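Local coordinates for ABC transporter, substrate binding protein (Agrobacterium tumefaciens, PDB 3C9H) that probably captures a solute in the periplasm and hands it to an ABC transporter, and binds a magnesium ion, at residues A[75-80]-A[85-90]; A[95-100]-A[339-344]; A[144-149]-A[228-233]; A[211-216]-A[220-225]; A[132-137]-A[313-318]. All coordinates share one frame; numbering follows the deposited sequence.

Contact 1 (A[75-80]-A[85-90])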
# COMPACT_ATOMS: atom_id res chain seq x y z
N ASP A 75 14.60 1.16 -5.67
CA ASP A 75 15.86 1.78 -6.11
C ASP A 75 17.04 1.44 -5.21
O ASP A 75 18.15 1.18 -5.69
CB ASP A 75 15.71 3.30 -6.18
CG ASP A 75 14.88 3.75 -7.32
OD1 ASP A 75 14.62 2.95 -8.24
OD2 ASP A 75 14.49 4.94 -7.31
N ARG A 76 16.82 1.47 -3.92
CA ARG A 76 17.88 1.24 -2.97
C ARG A 76 18.37 -0.21 -2.96
O ARG A 76 19.58 -0.48 -2.92
CB ARG A 76 17.42 1.62 -1.59
CG ARG A 76 18.48 1.51 -0.54
CD ARG A 76 18.21 2.48 0.59
NE ARG A 76 18.97 2.05 1.76
CZ ARG A 76 18.77 2.46 2.99
NH1 ARG A 76 17.77 3.29 3.26
NH2 ARG A 76 19.52 1.95 3.98
N ILE A 77 17.44 -1.15 -2.99
CA ILE A 77 17.82 -2.55 -3.04
C ILE A 77 18.61 -2.86 -4.32
O ILE A 77 19.64 -3.56 -4.28
CB ILE A 77 16.58 -3.48 -2.89
CG1 ILE A 77 16.08 -3.42 -1.43
CG2 ILE A 77 16.93 -4.92 -3.32
CD1 ILE A 77 14.78 -4.13 -1.16
N VAL A 78 18.15 -2.33 -5.45
CA VAL A 78 18.86 -2.52 -6.73
C VAL A 78 20.27 -1.89 -6.68
O VAL A 78 21.25 -2.51 -7.07
CB VAL A 78 18.08 -1.92 -7.92
CG1 VAL A 78 18.97 -1.92 -9.25
CG2 VAL A 78 16.80 -2.69 -8.16
N LYS A 79 20.35 -0.65 -6.22
CA LYS A 79 21.64 0.04 -6.11
C LYS A 79 22.63 -0.62 -5.18
O LYS A 79 23.79 -0.79 -5.54
CB LYS A 79 21.44 1.47 -5.66
CG LYS A 79 21.03 2.35 -6.77
CD LYS A 79 20.86 3.77 -6.30
CE LYS A 79 19.96 4.60 -7.25
NZ LYS A 79 19.10 5.51 -6.41
N GLU A 80 22.18 -0.99 -3.99
CA GLU A 80 23.03 -1.62 -3.01
C GLU A 80 23.49 -3.00 -3.49
O GLU A 80 24.67 -3.32 -3.40
CB GLU A 80 22.36 -1.71 -1.64
CG GLU A 80 22.26 -0.34 -0.97
CD GLU A 80 21.39 -0.30 0.29
OE1 GLU A 80 20.61 -1.25 0.57
OE2 GLU A 80 21.48 0.73 1.02
N LYS A 85 27.29 -4.52 -2.26
CA LYS A 85 27.08 -4.27 -0.84
C LYS A 85 25.96 -5.15 -0.30
O LYS A 85 25.19 -5.75 -1.05
CB LYS A 85 26.71 -2.82 -0.61
CG LYS A 85 27.78 -1.82 -0.94
CD LYS A 85 27.30 -0.39 -0.66
CE LYS A 85 26.34 0.14 -1.75
NZ LYS A 85 25.51 1.32 -1.32
N LYS A 86 25.85 -5.20 1.02
CA LYS A 86 24.68 -5.79 1.61
C LYS A 86 23.49 -4.81 1.59
O LYS A 86 23.63 -3.60 1.36
CB LYS A 86 25.01 -6.38 3.00
CG LYS A 86 26.00 -7.62 2.90
CD LYS A 86 25.37 -8.85 2.19
CE LYS A 86 26.34 -9.84 1.57
NZ LYS A 86 25.70 -10.55 0.39
N THR A 87 22.30 -5.35 1.78
CA THR A 87 21.08 -4.56 1.72
C THR A 87 20.18 -5.02 2.87
O THR A 87 20.62 -5.75 3.76
CB THR A 87 20.43 -4.63 0.29
OG1 THR A 87 19.45 -3.61 0.13
CG2 THR A 87 19.78 -5.99 -0.02
N ALA A 88 18.92 -4.60 2.86
CA ALA A 88 17.95 -4.97 3.90
C ALA A 88 17.80 -6.48 4.00
O ALA A 88 18.03 -7.23 3.04
CB ALA A 88 16.59 -4.33 3.60
N ASP A 89 17.37 -6.93 5.18
CA ASP A 89 17.08 -8.33 5.41
C ASP A 89 15.63 -8.69 5.03
O ASP A 89 15.32 -9.87 4.81
CB ASP A 89 17.33 -8.63 6.88
CG ASP A 89 18.75 -8.28 7.32
OD1 ASP A 89 19.67 -8.56 6.53
OD2 ASP A 89 18.96 -7.71 8.41
N PHE A 90 14.76 -7.67 5.00
CA PHE A 90 13.33 -7.77 4.66
C PHE A 90 12.88 -6.50 3.96
O PHE A 90 13.16 -5.38 4.42
CB PHE A 90 12.49 -8.02 5.93
CG PHE A 90 11.06 -8.39 5.65
CD1 PHE A 90 10.73 -9.54 4.94
CD2 PHE A 90 10.03 -7.60 6.10
CE1 PHE A 90 9.38 -9.85 4.69
CE2 PHE A 90 8.70 -7.92 5.86
CZ PHE A 90 8.38 -9.05 5.15

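Contact 2 (A[95-100]-A[339-344])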
# COMPACT_ATOMS: atom_id res chain seq x y z
N ALA A 95 4.00 -1.45 -3.30
CA ALA A 95 4.22 -1.38 -4.74
C ALA A 95 4.46 -2.82 -5.30
O ALA A 95 5.58 -3.26 -5.52
CB ALA A 95 5.31 -0.40 -5.13
N MET A 96 3.35 -3.52 -5.53
CA MET A 96 3.36 -4.96 -5.75
C MET A 96 4.21 -5.28 -6.97
O MET A 96 4.98 -6.23 -6.98
CB MET A 96 1.94 -5.48 -6.00
CG MET A 96 0.89 -5.27 -4.88
SD MET A 96 -0.76 -5.91 -5.23
CE MET A 96 -0.42 -7.67 -5.24
N ASP A 97 4.03 -4.47 -7.99
CA ASP A 97 4.76 -4.61 -9.23
C ASP A 97 6.28 -4.48 -9.08
O ASP A 97 7.03 -5.29 -9.65
CB ASP A 97 4.19 -3.65 -10.29
CG ASP A 97 4.26 -2.17 -9.89
OD1 ASP A 97 4.19 -1.83 -8.69
OD2 ASP A 97 4.31 -1.35 -10.83
N LEU A 98 6.73 -3.54 -8.27
CA LEU A 98 8.16 -3.35 -8.05
C LEU A 98 8.74 -4.51 -7.25
O LEU A 98 9.90 -4.87 -7.45
CB LEU A 98 8.43 -2.02 -7.31
CG LEU A 98 8.01 -0.76 -8.10
CD1 LEU A 98 8.34 0.51 -7.36
CD2 LEU A 98 8.60 -0.77 -9.55
N GLN A 99 7.95 -5.07 -6.35
CA GLN A 99 8.39 -6.22 -5.57
C GLN A 99 8.51 -7.47 -6.42
O GLN A 99 9.46 -8.23 -6.29
CB GLN A 99 7.47 -6.45 -4.38
CG GLN A 99 7.61 -5.36 -3.31
CD GLN A 99 8.87 -5.52 -2.47
OE1 GLN A 99 9.96 -5.09 -2.88
NE2 GLN A 99 8.73 -6.12 -1.27
N VAL A 100 7.54 -7.69 -7.28
CA VAL A 100 7.60 -8.83 -8.21
C VAL A 100 8.75 -8.63 -9.21
O VAL A 100 9.48 -9.56 -9.49
CB VAL A 100 6.24 -9.07 -8.91
CG1 VAL A 100 6.37 -10.13 -10.08
CG2 VAL A 100 5.22 -9.54 -7.87
N VAL A 339 8.73 0.53 -20.01
CA VAL A 339 8.42 1.52 -21.03
C VAL A 339 6.95 1.88 -21.01
O VAL A 339 6.60 3.04 -21.15
CB VAL A 339 8.83 1.04 -22.44
CG1 VAL A 339 8.44 2.07 -23.49
CG2 VAL A 339 10.32 0.77 -22.50
N LYS A 340 6.07 0.89 -20.85
CA LYS A 340 4.64 1.15 -20.68
C LYS A 340 4.36 1.92 -19.40
O LYS A 340 3.48 2.75 -19.38
CB LYS A 340 3.83 -0.13 -20.66
CG LYS A 340 3.76 -0.80 -21.99
CD LYS A 340 2.95 -2.05 -21.90
CE LYS A 340 2.26 -2.36 -23.23
NZ LYS A 340 1.31 -3.50 -23.03
N ARG A 341 5.12 1.62 -18.35
CA ARG A 341 5.07 2.37 -17.12
C ARG A 341 5.30 3.85 -17.39
O ARG A 341 4.52 4.70 -16.96
CB ARG A 341 6.09 1.84 -16.11
CG ARG A 341 5.94 2.40 -14.70
CD ARG A 341 7.24 2.34 -13.87
NE ARG A 341 6.99 2.76 -12.49
CZ ARG A 341 6.39 2.01 -11.58
NH1 ARG A 341 6.01 0.77 -11.89
NH2 ARG A 341 6.17 2.49 -10.35
N SER A 342 6.39 4.14 -18.12
CA SER A 342 6.77 5.51 -18.47
C SER A 342 5.72 6.18 -19.33
O SER A 342 5.46 7.36 -19.17
CB SER A 342 8.11 5.55 -19.22
OG SER A 342 9.18 5.31 -18.34
N ARG A 343 5.13 5.43 -20.25
CA ARG A 343 4.12 5.99 -21.12
C ARG A 343 2.85 6.38 -20.34
O ARG A 343 2.29 7.44 -20.56
CB ARG A 343 3.80 5.01 -22.25
CG ARG A 343 5.01 4.73 -23.19
CD ARG A 343 5.35 5.94 -24.06
NE ARG A 343 6.38 5.71 -25.08
CZ ARG A 343 7.70 5.66 -24.85
NH1 ARG A 343 8.18 5.79 -23.61
NH2 ARG A 343 8.55 5.48 -25.87
N LEU A 344 2.42 5.52 -19.41
CA LEU A 344 1.23 5.79 -18.61
C LEU A 344 1.40 7.03 -17.73
O LEU A 344 0.45 7.78 -17.52
CB LEU A 344 0.89 4.59 -17.73
CG LEU A 344 -0.33 4.74 -16.82
CD1 LEU A 344 -1.60 4.92 -17.65
CD2 LEU A 344 -0.45 3.54 -15.92
O HOH W 1 4.59 0.80 -8.73

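Contact 3 (A[144-149]-A[228-233])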
# COMPACT_ATOMS: atom_id res chain seq x y z
N PRO A 144 -17.58 17.55 7.77
CA PRO A 144 -18.20 18.88 7.86
C PRO A 144 -18.47 19.58 6.53
O PRO A 144 -19.29 20.50 6.48
CB PRO A 144 -17.18 19.70 8.66
CG PRO A 144 -16.49 18.67 9.50
CD PRO A 144 -16.36 17.47 8.58
N SER A 145 -17.79 19.16 5.46
CA SER A 145 -17.99 19.76 4.13
C SER A 145 -19.14 19.13 3.36
O SER A 145 -19.51 19.64 2.32
CB SER A 145 -16.71 19.67 3.28
OG SER A 145 -15.69 20.48 3.80
N PHE A 146 -19.67 18.02 3.84
CA PHE A 146 -20.72 17.28 3.15
C PHE A 146 -21.97 17.22 4.00
O PHE A 146 -22.48 16.16 4.34
CB PHE A 146 -20.25 15.89 2.77
CG PHE A 146 -19.32 15.91 1.61
CD1 PHE A 146 -19.80 15.78 0.31
CD2 PHE A 146 -17.97 16.16 1.80
CE1 PHE A 146 -18.94 15.83 -0.78
CE2 PHE A 146 -17.11 16.23 0.71
CZ PHE A 146 -17.60 16.07 -0.57
N THR A 147 -22.46 18.40 4.32
CA THR A 147 -23.61 18.50 5.19
C THR A 147 -24.95 18.62 4.47
O THR A 147 -25.92 18.19 5.03
CB THR A 147 -23.41 19.61 6.19
OG1 THR A 147 -22.92 20.77 5.50
CG2 THR A 147 -22.34 19.14 7.27
N THR A 148 -25.02 19.19 3.26
CA THR A 148 -26.31 19.18 2.51
C THR A 148 -26.31 18.23 1.32
O THR A 148 -27.28 18.15 0.58
CB THR A 148 -26.80 20.58 2.04
OG1 THR A 148 -25.81 21.16 1.18
CG2 THR A 148 -27.08 21.51 3.22
N GLU A 149 -25.22 17.50 1.16
CA GLU A 149 -25.16 16.48 0.13
C GLU A 149 -24.15 15.44 0.54
O GLU A 149 -23.10 15.77 1.09
CB GLU A 149 -24.77 17.11 -1.19
CG GLU A 149 -25.02 16.23 -2.38
CD GLU A 149 -24.30 16.76 -3.60
OE1 GLU A 149 -24.21 18.01 -3.75
OE2 GLU A 149 -23.81 15.92 -4.39
N PHE A 228 -8.72 20.12 2.42
CA PHE A 228 -9.24 19.38 1.29
C PHE A 228 -10.58 18.80 1.64
O PHE A 228 -10.79 18.40 2.77
CB PHE A 228 -8.30 18.20 0.95
CG PHE A 228 -6.94 18.62 0.44
CD1 PHE A 228 -6.72 19.84 -0.17
CD2 PHE A 228 -5.88 17.71 0.49
CE1 PHE A 228 -5.46 20.19 -0.65
CE2 PHE A 228 -4.62 18.05 0.01
CZ PHE A 228 -4.42 19.29 -0.56
N VAL A 229 -11.47 18.71 0.67
CA VAL A 229 -12.80 18.13 0.91
C VAL A 229 -12.88 16.65 0.50
O VAL A 229 -13.70 15.91 1.02
CB VAL A 229 -13.87 18.95 0.20
CG1 VAL A 229 -13.83 20.41 0.71
CG2 VAL A 229 -13.71 18.87 -1.33
N LEU A 230 -12.04 16.24 -0.44
CA LEU A 230 -12.05 14.88 -0.99
C LEU A 230 -10.63 14.39 -1.29
O LEU A 230 -9.79 15.16 -1.79
CB LEU A 230 -12.84 14.82 -2.30
CG LEU A 230 -14.37 14.78 -2.25
CD1 LEU A 230 -14.93 15.12 -3.64
CD2 LEU A 230 -14.89 13.44 -1.75
N GLY A 231 -10.38 13.11 -1.03
CA GLY A 231 -9.21 12.42 -1.55
C GLY A 231 -9.59 11.17 -2.34
O GLY A 231 -10.59 10.49 -2.02
N TYR A 232 -8.79 10.86 -3.35
CA TYR A 232 -9.07 9.78 -4.28
C TYR A 232 -7.93 8.75 -4.25
O TYR A 232 -6.76 9.13 -4.29
CB TYR A 232 -9.24 10.34 -5.71
CG TYR A 232 -9.41 9.26 -6.74
CD1 TYR A 232 -10.63 8.63 -6.90
CD2 TYR A 232 -8.35 8.87 -7.56
CE1 TYR A 232 -10.80 7.61 -7.83
CE2 TYR A 232 -8.51 7.84 -8.50
CZ TYR A 232 -9.73 7.22 -8.63
OH TYR A 232 -9.91 6.22 -9.56
N ASN A 233 -8.28 7.47 -4.21
CA ASN A 233 -7.31 6.35 -4.18
C ASN A 233 -6.41 6.33 -2.96
O ASN A 233 -5.21 6.02 -3.04
CB ASN A 233 -6.44 6.34 -5.44
CG ASN A 233 -7.05 5.53 -6.57
OD1 ASN A 233 -6.40 5.32 -7.62
ND2 ASN A 233 -8.26 5.05 -6.37

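Contact 4 (A[211-216]-A[220-225])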
# COMPACT_ATOMS: atom_id res chain seq x y z
N LYS A 211 -4.38 18.48 -6.19
CA LYS A 211 -3.05 18.49 -5.61
C LYS A 211 -2.60 17.05 -5.41
O LYS A 211 -3.37 16.22 -4.95
CB LYS A 211 -3.06 19.21 -4.28
CG LYS A 211 -3.63 20.65 -4.41
CD LYS A 211 -2.99 21.57 -3.42
CE LYS A 211 -3.34 23.03 -3.74
NZ LYS A 211 -3.32 23.26 -5.23
N VAL A 212 -1.35 16.77 -5.74
CA VAL A 212 -0.85 15.39 -5.70
C VAL A 212 0.28 15.23 -4.69
O VAL A 212 1.15 16.10 -4.54
CB VAL A 212 -0.44 14.89 -7.10
CG1 VAL A 212 -1.64 14.89 -8.07
CG2 VAL A 212 0.67 15.71 -7.65
N TYR A 213 0.25 14.12 -3.95
CA TYR A 213 1.19 13.88 -2.88
C TYR A 213 1.75 12.45 -2.99
O TYR A 213 1.12 11.57 -3.60
CB TYR A 213 0.50 14.02 -1.50
CG TYR A 213 0.06 15.44 -1.21
CD1 TYR A 213 0.88 16.30 -0.47
CD2 TYR A 213 -1.12 15.94 -1.73
CE1 TYR A 213 0.51 17.61 -0.23
CE2 TYR A 213 -1.50 17.27 -1.51
CZ TYR A 213 -0.68 18.09 -0.76
OH TYR A 213 -1.02 19.40 -0.52
N SER A 214 2.88 12.24 -2.35
CA SER A 214 3.55 10.96 -2.35
C SER A 214 3.00 10.00 -1.29
O SER A 214 3.27 8.82 -1.35
CB SER A 214 5.06 11.16 -2.18
OG SER A 214 5.39 11.61 -0.86
N THR A 215 2.22 10.50 -0.31
CA THR A 215 1.75 9.66 0.77
C THR A 215 0.26 9.84 1.08
O THR A 215 -0.29 10.92 0.92
CB THR A 215 2.60 9.91 2.02
OG1 THR A 215 2.33 11.23 2.53
CG2 THR A 215 4.15 9.75 1.69
N SER A 216 -0.39 8.76 1.53
CA SER A 216 -1.77 8.85 1.99
C SER A 216 -1.83 9.73 3.21
O SER A 216 -2.76 10.52 3.34
CB SER A 216 -2.35 7.47 2.33
OG SER A 216 -2.85 6.81 1.18
N LEU A 220 -4.45 12.60 4.10
CA LEU A 220 -5.31 12.43 5.25
C LEU A 220 -5.23 13.61 6.22
O LEU A 220 -6.28 14.10 6.66
CB LEU A 220 -5.04 11.09 5.95
CG LEU A 220 -5.62 9.89 5.18
CD1 LEU A 220 -4.96 8.62 5.65
CD2 LEU A 220 -7.15 9.81 5.32
N GLU A 221 -4.03 14.10 6.51
CA GLU A 221 -3.92 15.29 7.40
C GLU A 221 -4.69 16.49 6.86
O GLU A 221 -5.33 17.18 7.63
CB GLU A 221 -2.46 15.67 7.79
CG GLU A 221 -1.44 15.65 6.71
CD GLU A 221 0.02 15.55 7.26
OE1 GLU A 221 0.45 14.46 7.74
OE2 GLU A 221 0.73 16.57 7.14
N ARG A 222 -4.69 16.68 5.55
CA ARG A 222 -5.32 17.84 4.92
C ARG A 222 -6.85 17.71 4.76
O ARG A 222 -7.58 18.71 4.85
CB ARG A 222 -4.64 18.15 3.59
CG ARG A 222 -3.23 18.78 3.78
CD ARG A 222 -2.38 18.68 2.53
NE ARG A 222 -1.04 19.25 2.75
CZ ARG A 222 -0.09 18.70 3.50
NH1 ARG A 222 -0.27 17.52 4.10
NH2 ARG A 222 1.07 19.33 3.64
N VAL A 223 -7.32 16.49 4.52
CA VAL A 223 -8.76 16.18 4.54
C VAL A 223 -9.28 16.30 5.97
O VAL A 223 -10.37 16.83 6.17
CB VAL A 223 -9.07 14.77 3.93
CG1 VAL A 223 -10.56 14.37 4.13
CG2 VAL A 223 -8.71 14.76 2.42
N SER A 224 -8.49 15.89 6.95
CA SER A 224 -8.90 15.84 8.35
C SER A 224 -9.33 17.19 8.88
O SER A 224 -10.33 17.29 9.59
CB SER A 224 -7.77 15.31 9.25
OG SER A 224 -8.26 14.85 10.48
N ASP A 225 -8.58 18.22 8.52
CA ASP A 225 -8.85 19.56 8.99
C ASP A 225 -9.48 20.44 7.92
O ASP A 225 -9.47 21.65 8.03
CB ASP A 225 -7.59 20.20 9.56
CG ASP A 225 -6.54 20.44 8.52
OD1 ASP A 225 -6.84 20.37 7.31
OD2 ASP A 225 -5.40 20.72 8.92

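Contact 5 (A[132-137]-A[313-318])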
# COMPACT_ATOMS: atom_id res chain seq x y z
N LEU A 132 0.81 -10.15 1.81
CA LEU A 132 0.53 -10.34 3.26
C LEU A 132 -0.69 -9.63 3.84
O LEU A 132 -1.05 -9.89 5.00
CB LEU A 132 1.78 -9.95 4.07
CG LEU A 132 3.05 -10.73 3.71
CD1 LEU A 132 4.31 -10.07 4.34
CD2 LEU A 132 2.91 -12.19 4.16
N THR A 133 -1.28 -8.71 3.07
CA THR A 133 -2.40 -7.89 3.49
C THR A 133 -3.40 -7.81 2.34
O THR A 133 -3.10 -8.23 1.22
CB THR A 133 -1.95 -6.45 3.82
OG1 THR A 133 -1.57 -5.77 2.60
CG2 THR A 133 -0.78 -6.43 4.83
N PHE A 134 -4.55 -7.23 2.61
CA PHE A 134 -5.62 -7.06 1.60
C PHE A 134 -6.25 -5.68 1.87
O PHE A 134 -7.11 -5.55 2.73
CB PHE A 134 -6.60 -8.24 1.79
CG PHE A 134 -7.54 -8.49 0.64
CD1 PHE A 134 -7.10 -9.14 -0.52
CD2 PHE A 134 -8.87 -8.11 0.73
CE1 PHE A 134 -7.99 -9.39 -1.58
CE2 PHE A 134 -9.76 -8.36 -0.32
CZ PHE A 134 -9.32 -8.99 -1.47
N GLU A 135 -5.77 -4.65 1.17
CA GLU A 135 -6.08 -3.22 1.49
C GLU A 135 -6.68 -2.44 0.31
O GLU A 135 -6.08 -2.40 -0.75
CB GLU A 135 -4.80 -2.50 1.97
CG GLU A 135 -4.31 -3.00 3.33
CD GLU A 135 -2.93 -2.47 3.66
OE1 GLU A 135 -2.82 -1.27 3.97
OE2 GLU A 135 -1.95 -3.25 3.55
N PRO A 136 -7.88 -1.85 0.47
CA PRO A 136 -8.54 -1.15 -0.63
C PRO A 136 -8.11 0.30 -0.81
O PRO A 136 -7.66 0.94 0.14
CB PRO A 136 -10.01 -1.21 -0.25
CG PRO A 136 -9.99 -1.08 1.26
CD PRO A 136 -8.73 -1.89 1.67
N ALA A 137 -8.21 0.78 -2.05
CA ALA A 137 -8.05 2.19 -2.41
C ALA A 137 -9.43 2.84 -2.37
O ALA A 137 -10.33 2.46 -3.17
CB ALA A 137 -7.49 2.32 -3.77
N ASN A 313 -10.87 -13.18 3.04
CA ASN A 313 -12.03 -14.08 2.86
C ASN A 313 -13.38 -13.38 3.09
O ASN A 313 -14.26 -13.42 2.23
CB ASN A 313 -11.91 -15.32 3.78
CG ASN A 313 -12.97 -16.38 3.49
OD1 ASN A 313 -13.15 -16.79 2.33
ND2 ASN A 313 -13.65 -16.87 4.54
N THR A 314 -13.52 -12.73 4.24
CA THR A 314 -14.77 -12.08 4.60
C THR A 314 -15.07 -10.88 3.69
O THR A 314 -16.23 -10.70 3.28
CB THR A 314 -14.78 -11.65 6.06
OG1 THR A 314 -14.57 -12.80 6.88
CG2 THR A 314 -16.12 -10.96 6.45
N MET A 315 -14.05 -10.08 3.39
CA MET A 315 -14.19 -8.95 2.48
C MET A 315 -14.68 -9.38 1.10
O MET A 315 -15.60 -8.76 0.53
CB MET A 315 -12.87 -8.19 2.35
CG MET A 315 -12.60 -7.31 3.53
SD MET A 315 -10.98 -6.49 3.48
CE MET A 315 -11.14 -5.45 1.97
N GLN A 316 -14.10 -10.45 0.58
CA GLN A 316 -14.55 -10.99 -0.69
C GLN A 316 -15.97 -11.53 -0.57
O GLN A 316 -16.79 -11.36 -1.48
CB GLN A 316 -13.57 -12.05 -1.20
CG GLN A 316 -12.22 -11.43 -1.52
CD GLN A 316 -11.33 -12.33 -2.35
OE1 GLN A 316 -10.97 -13.44 -1.94
NE2 GLN A 316 -10.94 -11.84 -3.54
N ALA A 317 -16.28 -12.16 0.57
CA ALA A 317 -17.61 -12.73 0.80
C ALA A 317 -18.64 -11.63 0.78
O ALA A 317 -19.66 -11.76 0.11
CB ALA A 317 -17.68 -13.47 2.14
N ILE A 318 -18.37 -10.56 1.52
CA ILE A 318 -19.30 -9.43 1.64
C ILE A 318 -19.39 -8.52 0.40
O ILE A 318 -20.49 -8.15 -0.00
CB ILE A 318 -18.97 -8.56 2.87
CG1 ILE A 318 -19.12 -9.38 4.16
CG2 ILE A 318 -19.83 -7.29 2.89
CD1 ILE A 318 -20.18 -10.51 4.12

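Contact 1 (A[75-80]-A[85-90])
A chi1 of -165° sets T87 OG1 opposite its own N, and E80 puts CG beside its backbone N (chi1 -71°) before running out extended, which brings hydroxyl and carboxylate together. T87 OG1 donates to E80 OE1 at 2.7 Å and meets that oxygen nearly in line with its C-O bond. Y39 OH bonds to the same OE1, so two hydroxyls grip one oxygen. The other, OE2, takes R76 NE at 2.9 Å in a salt bridge one helical turn back along 75-80; NE comes from above the carboxylate plane, though OE2 lies close to the plane of the guanidinium. R76 NH1 in turn pairs with E66, so the arginine is gripped by two acids. Where the helix gives out, K85 N donates to E80 O at 3.1 Å, and the K85 side chain bends at chi3 to bring NZ 3.7 Å from E80 CG. On the buried flank the hydroxyl of T87 rests against I77, with OG1 3.7 Å from CG1. The contact thus ties the end of helix 70-82 to the loop that leads into strand 90-93. Y39 of strand 35-40 and P268 of strand 258-268 pack against I77 and T87, while L102 of helix 96-104 touches I77.

Contact 2 (A[95-100]-A[339-344])
D97 and R341 form the salt bridge that joins helices 96-104 and 338-353, far apart in sequence: R341 NH1 donates to D97 OD2 over 2.9 Å. The bond bends to 147° at the hydrogen and reaches OD2 on its syn side, 34° out of the carboxylate plane, while OD2 itself lies near the guanidinium plane. A water closes a second path between the same groups. It donates to D97 OD1 at 2.7 Å and accepts from R341 NH2 at 2.8 Å, also at the guanidinium edge, so both terminal nitrogens are used. With CG of D97 between its backbone N and carbonyl carbon (chi1 60°), the short acid leans off helix 96-104 toward 339-344; R341, extended from CG to NE, spans the rest of a gap that leaves the nearest CA atoms 10.5 Å apart. Outward from the ion pair, L98 lays its CD2 methyl over one face of the guanidinium, 3.8 Å from NH1. F185 of helix 183-194 also meets R341 as a cation-pi partner and touches D97, while Y335 packs against the acid. The two segments are therefore linked by one long arm and not by close backbone packing. Apolar groups around a buried carboxylate would be expected to strengthen its attraction to the arginine, and the bridging water is consistent with a fixed turn of the two flat groups.

Contact 3 (A[144-149]-A[228-233])
S145, in a short 3-10 turn, faces V229 and opens the contact: its OG lies 3.6 Å from V229 CG1, a hydroxyl resting against a methyl. Next in sequence comes F146, which carries most of the touching. Its ring stands off the loop with CG beside the backbone N (chi1 -75°), pointing its far rim at the start of strand 230-235. There CE2 meets V229 O at 3.4 Å; the carbonyl oxygen sits at the edge of the ring, near its plane, where the aromatic hydrogens carry partial positive charge. The neighbouring corner, CZ, presses against the branch of L230, 3.9 Å from CG and 4.0 Å from CD2, the two side chains crossing at about a right angle. Further on, 147-149 swings away from the strand, and E149 reaches R164 in a salt bridge. Y161 of helix 155-164 meets the F146 ring and also touches L230, so that helix also takes part in packing the phenyl group. No hydrogen bond joins the two segments. What holds the loop after strand 135-142 here is van der Waals packing of one aromatic rim on valine and leucine, with a mild electrostatic contribution likely from the carbonyl at its edge.

Contact 4 (A[211-216]-A[220-225])
One backbone hydrogen bond crosses this contact, from L220 N to S216 O at 2.8 Å and 167°. It is the i to i+4 bond of the first turn of helix 216-224, and the L220 side chain folds back over the same carbonyl, its CG 3.5 Å from S216 O. Among the flat groups, Y213 lies against R222 with CE1 over one face of the guanidinium, toward its rim, and the two planes are inclined at 45°, so this is an oblique lean and no parallel stack. R222 CD is 3.4 Å from Y213 OH; NE is 3.3 Å from that oxygen, but the angle is too poor for a hydrogen bond. R222 gets there with CG beside its backbone N (chi1 -73°) and an extended chain as far as NE. Its NH1 bonds to A218 O and makes a salt bridge with E221 OE2 whose hydrogen bond is weak, at 3.3 Å. At the helix start T215 is the N-cap, its OG1 accepting from A218 N; S216 OG bonds with Y176 and L235, S216 N binds a citrate probably from the crystallisation liquor, and the S216 side chain lies about 7 Å from the magnesium ion. Strand 211-213 pairs with strand 173-176, and W242 of helix 236-245 and I234 of strand 230-235 pack on L220.

Contact 5 (A[132-137]-A[313-318])
F134 and M315 bring the backbones closest, their CA atoms 8.8 Å apart, as the extended chain entering strand 135-142 passes helix 312-319 with no hydrogen bond between them. Side chains fill the gap. F134 swings its ring out with CG anti to the backbone N (chi1 -164°), and M315 runs alongside, pointing the other way. The thioether comes in at the ring's edge: M315 SD is 5.2 Å from the ring centroid and 88° off its normal, a Met-aromatic contact made in the plane of the phenyl group. The bend of M315 at chi3 folds its methyl back, so CE also lies at that edge, 3.7 Å from F134 CD2. The same methyl reaches P136 CD at 4.3 Å, so one methyl touches both F134 and P136. At the far corner of the ring, Q316 passes at about a right angle, its CG 3.8 Å from F134 CZ and its amide plane turned 68° from the ring. V260 of strand 258-268 and L323 and P325 of strand 323-325 also pack on F134, while M315 touches P300. E135 points away and makes a salt bridge with R263 and a hydrogen bond with S237. Dispersion between sulfur, methyl and aromatic edge probably dominates, and the ring hydrogens may interact favourably with the polarisable sulfur.

Contact 5 is the buried one, a strand and a helix joined by apolar and sulfur contacts; the other four are partly buried. Contact 1 and contact 4 are local, each closing a short span at one end of a helix with backbone and polar bonds, whereas contact 2 links distant helices through charge and a water. Contact 3 also relies on packing, but nearer the periphery. Contacts 3 and 4 touch, F228 N lying 3.0 Å from R222 O, and helix 216-224 runs on to strand 230-235. That strand neighbours 135-142 of contact 5. Contacts 1 and 5 meet through F90 and L132, though their centres are about 30 Å apart.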